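Abietadiene synthase, chloroplastic (Abies grandis, PDB 3S9V) belongs to the plant terpene synthases, being a largely helical chloroplast enzyme that combines an N-terminal terpene synthase domain with a metal-binding terpene synthase domain. Local coordinates at residues R32-I37 against E465-D470; F471-Q475 against N778-V784; F514-F520 against I742-L746. Residue numbers count along the deposited sequence, not the author numbering.

Interaction 1. Residues R32-I37 against E465-D470; sequences RIETLI and ELAKLD
I33 lies across L466 and L469, and these three residues form the apolar centre of a near-antiparallel helix pair. Residues 32-37 belong to helix 29-46 and 465-470 to the long helix 461-491, both regular alpha-helix with phi/psi near -60/-45. The two short axes pass 9.9 Å apart at a signed angle of -144°, and I33 and L466 mark the register, their CA atoms 6.2 Å apart. I33 (m, t) reaches L466 CD1 from CG2 and L469 CB from CG1, each at 3.9 Å. One turn on, the CA-to-CB bond of L36 (m, t) points toward the partner helix, and its CD1 lies 3.7 Å from E465 CG and 4.0 Å from L469 CD1. I37 extends the apolar seam, its CG1 4.0 Å from L466 CD2. The next turn of the long helix carries D470, whose carboxylate pairs with R287 outside this contact. The pair ties the start of the model to a helix more than 400 residues on, consistent with the way the first helix of multidomain plant terpene synthases packs against later parts of the chain. A salt bridge closes one side: R32 (t, p, t) lays CG 3.7 Å from L469 CD1 and turns its guanidinium edge to fully extended E465, with NE 2.6 Å from OE1 and NH2 making weak bonds of 2.9 Å to OE1 and 2.8 Å to OE2.

Interaction 2. Residues F471-Q475 against N778-V784; sequences FNKVQ and NCLFQPV
F471 starts the contact with its chi1 at t, offering one ring face to V784 in a CH-pi contact: V784 CG1 stands 3.9 Å from the ring centroid, and 3.6 Å from F471 CD1. The ring edge meets backbone oxygen, F471 CZ lying 3.6 Å from N778 O. N472 (m) then treats the main chain of V784 as a partner strand would, its OD1 accepting from V784 N at 3.0 Å and its ND2 donating to V784 O at 2.9 Å. Q475, one turn further and extended (t, t), donates NE2 to Q782 O at 2.9 Å and weakly to C779 O at 3.4 Å, while its OE1 rests 3.2 Å from P783 CA. Residues 471-475 are regular helix; opposite them, 778-781 form a wider pi-type turn, and 782-784 run on extended. CA atoms are nearest at Q475-L780 (5.7 Å) and N472-P783 (5.8 Å). Side-chain amides thus fasten the end of the chain, meeting the carbonyls and amide that the unwinding backbone exposes. Q479 of helix 461-491 continues the pattern at L780 O, R435 of helix 430-440 shares Q782 O, and helix 504-514 packs on C779 and L780 from its F509, Y508 and A512.

Interaction 3. Residues F514-F520 against I742-L746; sequences FIFEPEF and IYKRL
A buried loop-to-helix contact, organised around an arginine-glutamate salt bridge, forms here: residues 514-520 link helix 504-514 to helix 521-541, within the metal-binding family region, and residues 742-746 lie near the start of helix 741-757. R745 is the central residue. Its CA-to-CB bond points toward the loop, where I515 CA is the nearest loop CA to its own, at 7.6 Å, and the m, t, p rotamer carries the guanidinium there. Within the plane of the guanidinium, NH2 donates to F514 O at 2.8 Å and to E517 OE2 at 3.1 Å, while NH1 donates to E517 OE1 at 2.9 Å, forming a bidentate salt bridge; a further NH2 to OE1 bond of 3.2 Å is weak. NE donates to a water 2.7 Å away, which returns a weak bond to F514 O. I515 CG2 covers one face of the R745 guanidinium, 4.0 Å from R745 NH2. The loop is held in shape by a bond of 3.0 Å from F520 N to E517 O, with P518 and E519 in a 3-10 turn and F520 as N-cap residue of the following helix. Apolar contacts flank the salt bridge. I742 (t, p) places CD1 over the F520 ring, 3.8 Å from its centroid in a CH-pi contact, and 4.1 Å from I515 CG2; L746 CD2 lies 4.1 Å from I515 CD1 and 4.2 Å from F514 CE1. Every guanidinium nitrogen therefore has an acceptor, and the positive charge, bordered by the side chains of I515, F516 and F520, is balanced by E517, so that a tightly packed loop can accommodate an ion pair.

In the fold
The three contacts form a continuous chain of packing about helix 461-491. Interactions 1 and 2 occupy consecutive turns of that helix, their centres about 14 Å apart, and touch where V784 CG2 meets K468 CA at 3.7 Å and I33 CD1 meets K473 CD at 4.0 Å. Interaction 3 joins interaction 2 through V474 CG1, 3.6 Å from F516 O, with centres about 17 Å apart; its atoms stay about 6 Å from those of interaction 1. Arginines bridge the set: R287 pairs with D470 and packs on F516 and E517, while R431 touches F471 and makes a cation-pi contact with F516. Segments near both ends of the modelled chain thus pack on helix 461-491.

Interaction 1. Residues R32-I37 against E465-D470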
loop_
_atom_site.group_PDB
_atom_site.type_symbol
_atom_site.label_atom_id
_atom_site.label_comp_id
_atom_site.label_asym_id
_atom_site.label_seq_id
_atom_site.Cartn_x
_atom_site.Cartn_y
_atom_site.Cartn_z
ATOM N N ARG A 32 2.224 -27.197 2.110
ATOM C CA ARG A 32 1.765 -26.222 3.085
ATOM C C ARG A 32 1.292 -24.964 2.350
ATOM O O ARG A 32 0.272 -24.372 2.709
ATOM C CB ARG A 32 2.898 -25.884 4.064
ATOM C CG ARG A 32 2.532 -24.865 5.144
ATOM C CD ARG A 32 1.263 -25.258 5.919
ATOM N NE ARG A 32 1.068 -24.416 7.101
ATOM C CZ ARG A 32 -0.078 -24.298 7.770
ATOM N NH1 ARG A 32 -1.153 -24.969 7.379
ATOM N NH2 ARG A 32 -0.149 -23.500 8.831
ATOM N N ILE A 33 2.040 -24.571 1.317
ATOM C CA ILE A 33 1.712 -23.403 0.507
ATOM C C ILE A 33 0.355 -23.615 -0.160
ATOM O O ILE A 33 -0.482 -22.713 -0.200
ATOM C CB ILE A 33 2.800 -23.166 -0.583
ATOM C CG1 ILE A 33 4.075 -22.625 0.071
ATOM C CG2 ILE A 33 2.287 -22.208 -1.663
ATOM C CD1 ILE A 33 5.234 -22.459 -0.882
ATOM N N GLU A 34 0.138 -24.817 -0.677
ATOM C CA GLU A 34 -1.123 -25.134 -1.328
ATOM C C GLU A 34 -2.256 -25.067 -0.297
ATOM O O GLU A 34 -3.333 -24.526 -0.565
ATOM C CB GLU A 34 -1.040 -26.532 -1.953
ATOM C CG GLU A 34 -2.274 -26.956 -2.750
ATOM C CD GLU A 34 -1.991 -28.116 -3.708
ATOM O OE1 GLU A 34 -1.469 -29.161 -3.255
ATOM O OE2 GLU A 34 -2.296 -27.977 -4.917
ATOM N N THR A 35 -1.996 -25.606 0.888
ATOM C CA THR A 35 -2.978 -25.617 1.962
ATOM C C THR A 35 -3.369 -24.193 2.339
ATOM O O THR A 35 -4.549 -23.853 2.379
ATOM C CB THR A 35 -2.417 -26.336 3.210
ATOM O OG1 THR A 35 -2.081 -27.683 2.866
ATOM C CG2 THR A 35 -3.442 -26.351 4.333
ATOM N N LEU A 36 -2.369 -23.366 2.615
ATOM C CA LEU A 36 -2.612 -21.984 2.987
ATOM C C LEU A 36 -3.438 -21.251 1.940
ATOM O O LEU A 36 -4.345 -20.485 2.273
ATOM C CB LEU A 36 -1.280 -21.271 3.205
ATOM C CG LEU A 36 -0.588 -21.668 4.510
ATOM C CD1 LEU A 36 0.871 -21.237 4.508
ATOM C CD2 LEU A 36 -1.330 -21.025 5.664
ATOM N N ILE A 37 -3.133 -21.501 0.673
ATOM C CA ILE A 37 -3.843 -20.852 -0.417
ATOM C C ILE A 37 -5.315 -21.231 -0.464
ATOM O O ILE A 37 -6.171 -20.379 -0.696
ATOM C CB ILE A 37 -3.190 -21.172 -1.788
ATOM C CG1 ILE A 37 -1.788 -20.562 -1.852
ATOM C CG2 ILE A 37 -4.019 -20.596 -2.918
ATOM C CD1 ILE A 37 -1.077 -20.794 -3.170
ATOM N N GLU A 465 2.480 -16.443 7.127
ATOM C CA GLU A 465 3.120 -17.731 6.935
ATOM C C GLU A 465 3.289 -17.971 5.439
ATOM O O GLU A 465 4.355 -18.383 4.983
ATOM C CB GLU A 465 2.263 -18.839 7.547
ATOM C CG GLU A 465 2.867 -20.228 7.440
ATOM C CD GLU A 465 2.011 -21.289 8.106
ATOM O OE1 GLU A 465 2.442 -22.463 8.131
ATOM O OE2 GLU A 465 0.914 -20.951 8.604
ATOM N N LEU A 466 2.236 -17.702 4.675
ATOM C CA LEU A 466 2.294 -17.901 3.234
ATOM C C LEU A 466 3.261 -16.927 2.564
ATOM O O LEU A 466 3.988 -17.307 1.651
ATOM C CB LEU A 466 0.908 -17.742 2.621
ATOM C CG LEU A 466 0.858 -17.871 1.105
ATOM C CD1 LEU A 466 1.374 -19.250 0.688
ATOM C CD2 LEU A 466 -0.573 -17.658 0.632
ATOM N N ALA A 467 3.268 -15.678 3.026
ATOM C CA ALA A 467 4.146 -14.649 2.473
ATOM C C ALA A 467 5.625 -15.023 2.614
ATOM O O ALA A 467 6.435 -14.752 1.721
ATOM C CB ALA A 467 3.887 -13.314 3.167
ATOM N N LYS A 468 5.981 -15.634 3.740
ATOM C CA LYS A 468 7.362 -16.027 3.969
ATOM C C LYS A 468 7.735 -17.247 3.127
ATOM O O LYS A 468 8.769 -17.258 2.450
ATOM C CB LYS A 468 7.592 -16.305 5.459
ATOM C CG LYS A 468 7.485 -15.064 6.335
ATOM C CD LYS A 468 7.814 -15.369 7.793
ATOM C CE LYS A 468 7.836 -14.097 8.626
ATOM N NZ LYS A 468 8.059 -14.385 10.071
ATOM N N LEU A 469 6.888 -18.269 3.159
ATOM C CA LEU A 469 7.146 -19.475 2.385
ATOM C C LEU A 469 7.231 -19.161 0.891
ATOM O O LEU A 469 8.093 -19.682 0.184
ATOM C CB LEU A 469 6.038 -20.510 2.627
ATOM C CG LEU A 469 6.041 -21.250 3.971
ATOM C CD1 LEU A 469 4.753 -22.039 4.146
ATOM C CD2 LEU A 469 7.246 -22.181 4.032
ATOM N N ASP A 470 6.340 -18.300 0.415
ATOM C CA ASP A 470 6.307 -17.959 -1.001
ATOM C C ASP A 470 7.498 -17.097 -1.395
ATOM O O ASP A 470 8.077 -17.287 -2.468
ATOM C CB ASP A 470 4.994 -17.242 -1.348
ATOM C CG ASP A 470 4.752 -17.145 -2.858
ATOM O OD1 ASP A 470 4.796 -18.191 -3.545
ATOM O OD2 ASP A 470 4.507 -16.023 -3.358
#

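Interaction 2. Residues F471-Q475 against N778-V784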
loop_
_atom_site.group_PDB
_atom_site.type_symbol
_atom_site.label_atom_id
_atom_site.label_comp_id
_atom_site.label_asym_id
_atom_site.label_seq_id
_atom_site.Cartn_x
_atom_site.Cartn_y
_atom_site.Cartn_z
ATOM N N PHE A 471 7.868 -16.159 -0.525
ATOM C CA PHE A 471 8.995 -15.282 -0.808
ATOM C C PHE A 471 10.304 -16.051 -0.907
ATOM O O PHE A 471 11.119 -15.783 -1.795
ATOM C CB PHE A 471 9.118 -14.201 0.262
ATOM C CG PHE A 471 10.199 -13.198 -0.013
ATOM C CD1 PHE A 471 11.522 -13.472 0.317
ATOM C CD2 PHE A 471 9.896 -11.975 -0.613
ATOM C CE1 PHE A 471 12.528 -12.542 0.059
ATOM C CE2 PHE A 471 10.891 -11.037 -0.879
ATOM C CZ PHE A 471 12.212 -11.321 -0.541
ATOM N N ASN A 472 10.513 -17.003 -0.003
ATOM C CA ASN A 472 11.741 -17.795 -0.029
ATOM C C ASN A 472 11.741 -18.782 -1.195
ATOM O O ASN A 472 12.779 -19.026 -1.804
ATOM C CB ASN A 472 11.938 -18.543 1.295
ATOM C CG ASN A 472 12.217 -17.601 2.453
ATOM O OD1 ASN A 472 12.844 -16.552 2.275
ATOM N ND2 ASN A 472 11.768 -17.973 3.644
ATOM N N LYS A 473 10.577 -19.345 -1.510
ATOM C CA LYS A 473 10.479 -20.284 -2.625
ATOM C C LYS A 473 10.856 -19.574 -3.919
ATOM O O LYS A 473 11.533 -20.142 -4.773
ATOM C CB LYS A 473 9.059 -20.832 -2.757
ATOM C CG LYS A 473 8.815 -21.597 -4.055
ATOM C CD LYS A 473 7.332 -21.883 -4.268
ATOM C CE LYS A 473 7.073 -22.455 -5.649
ATOM N NZ LYS A 473 5.614 -22.573 -5.925
ATOM N N VAL A 474 10.405 -18.332 -4.059
ATOM C CA VAL A 474 10.696 -17.533 -5.250
ATOM C C VAL A 474 12.177 -17.131 -5.304
ATOM O O VAL A 474 12.837 -17.261 -6.343
ATOM C CB VAL A 474 9.826 -16.252 -5.280
ATOM C CG1 VAL A 474 10.212 -15.380 -6.460
ATOM C CG2 VAL A 474 8.363 -16.628 -5.358
ATOM N N GLN A 475 12.684 -16.642 -4.176
ATOM C CA GLN A 475 14.070 -16.211 -4.069
ATOM C C GLN A 475 15.021 -17.377 -4.347
ATOM O O GLN A 475 16.106 -17.189 -4.888
ATOM C CB GLN A 475 14.324 -15.645 -2.669
ATOM C CG GLN A 475 15.727 -15.131 -2.448
ATOM C CD GLN A 475 15.993 -14.769 -1.003
ATOM O OE1 GLN A 475 15.997 -15.633 -0.124
ATOM N NE2 GLN A 475 16.220 -13.484 -0.746
ATOM N N ASN A 778 18.604 -7.926 -0.162
ATOM C CA ASN A 778 17.213 -8.123 0.253
ATOM C C ASN A 778 16.345 -8.908 -0.710
ATOM O O ASN A 778 15.406 -9.589 -0.294
ATOM C CB ASN A 778 16.516 -6.783 0.493
ATOM C CG ASN A 778 17.034 -6.065 1.711
ATOM O OD1 ASN A 778 17.174 -6.659 2.777
ATOM N ND2 ASN A 778 17.309 -4.772 1.566
ATOM N N CYS A 779 16.647 -8.806 -1.996
ATOM C CA CYS A 779 15.847 -9.481 -2.999
ATOM C C CYS A 779 16.353 -10.859 -3.389
ATOM O O CYS A 779 15.561 -11.786 -3.579
ATOM C CB CYS A 779 15.746 -8.596 -4.251
ATOM S SG CYS A 779 14.795 -9.286 -5.625
ATOM N N LEU A 780 17.669 -11.008 -3.487
ATOM C CA LEU A 780 18.231 -12.280 -3.930
ATOM C C LEU A 780 18.956 -13.175 -2.930
ATOM O O LEU A 780 19.028 -14.382 -3.142
ATOM C CB LEU A 780 19.173 -12.032 -5.114
ATOM C CG LEU A 780 18.655 -11.234 -6.314
ATOM C CD1 LEU A 780 19.787 -11.053 -7.316
ATOM C CD2 LEU A 780 17.486 -11.950 -6.958
ATOM N N PHE A 781 19.492 -12.617 -1.851
ATOM C CA PHE A 781 20.245 -13.454 -0.924
ATOM C C PHE A 781 19.666 -13.710 0.463
ATOM O O PHE A 781 19.430 -14.859 0.831
ATOM C CB PHE A 781 21.671 -12.912 -0.815
ATOM C CG PHE A 781 22.361 -12.789 -2.145
ATOM C CD1 PHE A 781 22.385 -13.867 -3.030
ATOM C CD2 PHE A 781 22.955 -11.594 -2.530
ATOM C CE1 PHE A 781 22.987 -13.755 -4.283
ATOM C CE2 PHE A 781 23.561 -11.473 -3.779
ATOM C CZ PHE A 781 23.575 -12.558 -4.659
ATOM N N GLN A 782 19.450 -12.650 1.230
ATOM C CA GLN A 782 18.902 -12.769 2.574
ATOM C C GLN A 782 17.439 -13.240 2.506
ATOM O O GLN A 782 16.586 -12.544 1.954
ATOM C CB GLN A 782 18.978 -11.407 3.267
ATOM C CG GLN A 782 18.968 -11.458 4.780
ATOM C CD GLN A 782 20.297 -11.029 5.371
ATOM O OE1 GLN A 782 20.741 -9.896 5.170
ATOM N NE2 GLN A 782 20.944 -11.934 6.100
ATOM N N PRO A 783 17.136 -14.435 3.043
ATOM C CA PRO A 783 15.744 -14.893 2.990
ATOM C C PRO A 783 14.951 -14.259 4.135
ATOM O O PRO A 783 15.541 -13.718 5.073
ATOM C CB PRO A 783 15.863 -16.412 3.152
ATOM C CG PRO A 783 17.275 -16.706 2.747
ATOM C CD PRO A 783 18.024 -15.558 3.368
ATOM N N VAL A 784 13.625 -14.309 4.051
ATOM C CA VAL A 784 12.791 -13.753 5.112
ATOM C C VAL A 784 12.469 -14.843 6.133
ATOM O O VAL A 784 12.220 -15.994 5.769
ATOM C CB VAL A 784 11.468 -13.166 4.563
ATOM C CG1 VAL A 784 11.768 -12.031 3.618
ATOM C CG2 VAL A 784 10.645 -14.250 3.870
#

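Interaction 3. Residues F514-F520 against I742-L746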
loop_
_atom_site.group_PDB
_atom_site.type_symbol
_atom_site.label_atom_id
_atom_site.label_comp_id
_atom_site.label_asym_id
_atom_site.label_seq_id
_atom_site.Cartn_x
_atom_site.Cartn_y
_atom_site.Cartn_z
ATOM N N PHE A 514 10.686 -7.251 -10.038
ATOM C CA PHE A 514 9.295 -6.998 -10.416
ATOM C C PHE A 514 8.548 -8.110 -11.150
ATOM O O PHE A 514 7.361 -8.300 -10.902
ATOM C CB PHE A 514 9.166 -5.654 -11.170
ATOM C CG PHE A 514 9.873 -5.608 -12.503
ATOM C CD1 PHE A 514 9.272 -6.129 -13.647
ATOM C CD2 PHE A 514 11.127 -5.013 -12.619
ATOM C CE1 PHE A 514 9.910 -6.059 -14.898
ATOM C CE2 PHE A 514 11.776 -4.934 -13.857
ATOM C CZ PHE A 514 11.165 -5.460 -14.999
ATOM N N ILE A 515 9.204 -8.836 -12.052
ATOM C CA ILE A 515 8.537 -9.957 -12.741
ATOM C C ILE A 515 9.185 -11.216 -12.194
ATOM O O ILE A 515 9.860 -11.963 -12.898
ATOM C CB ILE A 515 8.697 -9.915 -14.288
ATOM C CG1 ILE A 515 10.163 -9.706 -14.677
ATOM C CG2 ILE A 515 7.807 -8.829 -14.866
ATOM C CD1 ILE A 515 10.444 -9.955 -16.158
ATOM N N PHE A 516 8.947 -11.421 -10.909
ATOM C CA PHE A 516 9.486 -12.514 -10.119
ATOM C C PHE A 516 8.874 -13.908 -10.261
ATOM O O PHE A 516 9.535 -14.893 -9.949
ATOM C CB PHE A 516 9.403 -12.097 -8.660
ATOM C CG PHE A 516 8.004 -11.755 -8.223
ATOM C CD1 PHE A 516 7.170 -12.727 -7.694
ATOM C CD2 PHE A 516 7.510 -10.460 -8.379
ATOM C CE1 PHE A 516 5.865 -12.419 -7.328
ATOM C CE2 PHE A 516 6.206 -10.143 -8.017
ATOM C CZ PHE A 516 5.383 -11.125 -7.491
ATOM N N GLU A 517 7.626 -14.000 -10.707
ATOM C CA GLU A 517 6.969 -15.304 -10.822
ATOM C C GLU A 517 7.811 -16.365 -11.531
ATOM O O GLU A 517 8.506 -16.068 -12.504
ATOM C CB GLU A 517 5.615 -15.179 -11.540
ATOM C CG GLU A 517 4.559 -14.309 -10.848
ATOM C CD GLU A 517 4.657 -12.829 -11.212
ATOM O OE1 GLU A 517 3.594 -12.189 -11.399
ATOM O OE2 GLU A 517 5.787 -12.302 -11.308
ATOM N N PRO A 518 7.757 -17.624 -11.049
ATOM C CA PRO A 518 8.519 -18.727 -11.649
ATOM C C PRO A 518 8.228 -18.896 -13.146
ATOM O O PRO A 518 9.095 -19.331 -13.906
ATOM C CB PRO A 518 8.066 -19.945 -10.835
ATOM C CG PRO A 518 7.778 -19.359 -9.486
ATOM C CD PRO A 518 7.030 -18.086 -9.849
ATOM N N GLU A 519 7.012 -18.540 -13.558
ATOM C CA GLU A 519 6.594 -18.664 -14.952
ATOM C C GLU A 519 7.343 -17.752 -15.918
ATOM O O GLU A 519 7.392 -18.023 -17.117
ATOM C CB GLU A 519 5.099 -18.366 -15.088
ATOM C CG GLU A 519 4.218 -19.074 -14.073
ATOM C CD GLU A 519 3.741 -18.151 -12.962
ATOM O OE1 GLU A 519 2.871 -17.288 -13.238
ATOM O OE2 GLU A 519 4.239 -18.288 -11.820
ATOM N N PHE A 520 7.911 -16.669 -15.399
ATOM C CA PHE A 520 8.620 -15.704 -16.232
ATOM C C PHE A 520 10.145 -15.827 -16.147
ATOM O O PHE A 520 10.864 -14.833 -16.255
ATOM C CB PHE A 520 8.192 -14.280 -15.843
ATOM C CG PHE A 520 6.705 -14.037 -15.937
ATOM C CD1 PHE A 520 6.037 -14.148 -17.156
ATOM C CD2 PHE A 520 5.969 -13.683 -14.803
ATOM C CE1 PHE A 520 4.651 -13.907 -17.247
ATOM C CE2 PHE A 520 4.584 -13.441 -14.884
ATOM C CZ PHE A 520 3.928 -13.554 -16.105
ATOM N N ILE A 742 0.969 -8.159 -18.119
ATOM C CA ILE A 742 2.399 -8.428 -18.159
ATOM C C ILE A 742 3.202 -7.397 -18.949
ATOM O O ILE A 742 4.323 -7.068 -18.565
ATOM C CB ILE A 742 2.691 -9.845 -18.719
ATOM C CG1 ILE A 742 4.195 -10.140 -18.656
ATOM C CG2 ILE A 742 2.211 -9.949 -20.143
ATOM C CD1 ILE A 742 4.752 -10.195 -17.244
ATOM N N TYR A 743 2.639 -6.877 -20.038
ATOM C CA TYR A 743 3.351 -5.889 -20.844
ATOM C C TYR A 743 3.365 -4.523 -20.154
ATOM O O TYR A 743 4.330 -3.767 -20.283
ATOM C CB TYR A 743 2.732 -5.797 -22.241
ATOM C CG TYR A 743 2.723 -7.128 -22.971
ATOM C CD1 TYR A 743 1.547 -7.866 -23.098
ATOM C CD2 TYR A 743 3.899 -7.674 -23.492
ATOM C CE1 TYR A 743 1.536 -9.116 -23.724
ATOM C CE2 TYR A 743 3.902 -8.927 -24.118
ATOM C CZ TYR A 743 2.715 -9.640 -24.229
ATOM O OH TYR A 743 2.695 -10.873 -24.841
ATOM N N LYS A 744 2.306 -4.218 -19.405
ATOM C CA LYS A 744 2.239 -2.960 -18.667
ATOM C C LYS A 744 3.261 -2.973 -17.531
ATOM O O LYS A 744 3.837 -1.941 -17.195
ATOM C CB LYS A 744 0.824 -2.728 -18.111
ATOM C CG LYS A 744 -0.191 -2.508 -19.217
ATOM C CD LYS A 744 -1.390 -1.714 -18.765
ATOM C CE LYS A 744 -2.303 -2.507 -17.868
ATOM N NZ LYS A 744 -3.476 -1.663 -17.476
ATOM N N ARG A 745 3.491 -4.149 -16.952
ATOM C CA ARG A 745 4.469 -4.290 -15.877
ATOM C C ARG A 745 5.883 -4.133 -16.448
ATOM O O ARG A 745 6.739 -3.483 -15.848
ATOM C CB ARG A 745 4.323 -5.657 -15.196
ATOM C CG ARG A 745 3.029 -5.824 -14.395
ATOM C CD ARG A 745 2.811 -7.272 -13.950
ATOM N NE ARG A 745 3.901 -7.769 -13.116
ATOM C CZ ARG A 745 4.067 -9.044 -12.782
ATOM N NH1 ARG A 745 3.212 -9.969 -13.209
ATOM N NH2 ARG A 745 5.093 -9.396 -12.016
ATOM N N LEU A 746 6.124 -4.722 -17.616
ATOM C CA LEU A 746 7.438 -4.619 -18.249
ATOM C C LEU A 746 7.780 -3.171 -18.548
ATOM O O LEU A 746 8.912 -2.747 -18.375
ATOM C CB LEU A 746 7.480 -5.422 -19.549
ATOM C CG LEU A 746 7.725 -6.919 -19.405
ATOM C CD1 LEU A 746 7.581 -7.586 -20.761
ATOM C CD2 LEU A 746 9.120 -7.156 -18.831
HETATM O O HOH W 1 5.091 -5.959 -11.549
#